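PDB 6PXA: chloramphenicol acetyltransferase from Aliivibrio fischeri, which probably transfers the acetyl group of acetyl-CoA to the 3-hydroxyl of chloramphenicol, as a hexapeptide-repeat acyltransferase that can also bind taurocholic acid. Local coordinates for the interface of chains A and B. Numbering follows the deposited sequence. Chains: chain A/B, Chloramphenicol acetyltransferase.

The interface of chains A and B. Residues chain A 90, 93, 100, 102; chain B 32, 78, 129.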
# COMPACT_ATOMS: atom_id res chain seq x y z
N ASN A 90 -19.47 3.62 5.74
CA ASN A 90 -18.61 4.28 6.71
C ASN A 90 -18.25 3.39 7.90
O ASN A 90 -17.59 3.86 8.83
CB ASN A 90 -19.25 5.60 7.19
CG ASN A 90 -20.56 5.39 7.97
OD1 ASN A 90 -20.97 4.26 8.24
ND2 ASN A 90 -21.20 6.49 8.33
N HIS A 93 -18.56 4.99 11.36
CA HIS A 93 -17.89 6.24 11.74
C HIS A 93 -18.51 7.41 10.98
O HIS A 93 -18.55 7.39 9.74
CB HIS A 93 -16.39 6.17 11.46
CG HIS A 93 -15.75 4.93 11.99
ND1 HIS A 93 -15.29 4.82 13.29
CD2 HIS A 93 -15.47 3.75 11.39
CE1 HIS A 93 -14.77 3.62 13.47
NE2 HIS A 93 -14.86 2.95 12.33
N THR A 100 -16.02 10.23 16.02
CA THR A 100 -16.04 9.10 15.10
C THR A 100 -16.01 7.74 15.81
O THR A 100 -16.02 6.71 15.13
CB THR A 100 -14.86 9.18 14.11
OG1 THR A 100 -13.61 9.36 14.80
CG2 THR A 100 -15.07 10.31 13.08
N PRO A 102 -17.04 4.34 17.58
CA PRO A 102 -18.26 3.50 17.62
C PRO A 102 -18.57 2.94 19.00
O PRO A 102 -18.46 1.74 19.28
CB PRO A 102 -17.94 2.41 16.59
CG PRO A 102 -16.45 2.27 16.62
CD PRO A 102 -15.88 3.62 17.03
N TYR B 32 -8.97 1.05 20.04
CA TYR B 32 -9.00 -0.33 19.59
C TYR B 32 -8.35 -0.47 18.22
O TYR B 32 -8.31 0.48 17.43
CB TYR B 32 -10.45 -0.87 19.50
CG TYR B 32 -11.25 -0.27 18.34
CD1 TYR B 32 -12.01 0.89 18.52
CD2 TYR B 32 -11.25 -0.86 17.08
CE1 TYR B 32 -12.73 1.44 17.48
CE2 TYR B 32 -11.97 -0.31 16.03
CZ TYR B 32 -12.72 0.83 16.24
OH TYR B 32 -13.45 1.39 15.21
N SER B 78 -9.87 4.99 16.78
CA SER B 78 -10.32 3.87 15.95
C SER B 78 -9.22 3.61 14.94
O SER B 78 -8.96 4.46 14.08
CB SER B 78 -11.64 4.18 15.24
OG SER B 78 -12.68 4.39 16.19
N TRP B 129 -9.59 8.71 14.06
CA TRP B 129 -9.96 7.58 13.22
C TRP B 129 -8.88 7.42 12.15
O TRP B 129 -8.64 8.35 11.38
CB TRP B 129 -11.33 7.82 12.59
CG TRP B 129 -11.82 6.78 11.64
CD1 TRP B 129 -11.49 5.45 11.60
CD2 TRP B 129 -12.77 6.99 10.59
NE1 TRP B 129 -12.17 4.82 10.57
CE2 TRP B 129 -12.97 5.74 9.95
CE3 TRP B 129 -13.46 8.11 10.12
CZ2 TRP B 129 -13.82 5.59 8.86
CZ3 TRP B 129 -14.31 7.95 9.03
CH2 TRP B 129 -14.48 6.71 8.42
O HOH W 1 -12.34 7.18 16.64
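A loop of chain A carrying A:His93, A:Thr100 and A:Pro102 lies against strands 32-34, 78-80 and 129-130 of chain B. The strands belong to the left-handed beta-helix of the hexapeptide-repeat family. Its members are typically trimers with active sites between subunits, and the assembly here holds three copies. The imidazole of A:His93 stacks on the indole of B:Trp129, with the planes 23° apart. Its centroid lies 3.9 Å from that of the five-membered ring of B:Trp129. The CB of A:His93 sits over the six-membered ring as a CH-pi contact. B:Trp129 has CG anti to its backbone N (chi1 177°), which carries the indole out over the histidine. The far edge of the imidazole points at B:Tyr32, tip to tip. The phenol OH of B:Tyr32 lies at that edge, in the imidazole plane, and is 3.6 Å from NE2 of A:His93, a contact and not a bond. Within chain A, ND1 of A:His93 donates to the carbonyl O of A:Thr100 at 2.7 Å. The bond is nearly straight (161° at H) and close to the ring plane, so it fixes the ring's rotation. This matches the catalytic histidine of the family, whose NE2 acts as general base. A:Pro102 packs its CG against the B:Tyr32 hydroxyl. No direct polar bond joins the chains among these residues. A water bridges them instead, 3.1 Å from OG1 of A:Thr100 and 2.8 Å from OG of B:Ser78.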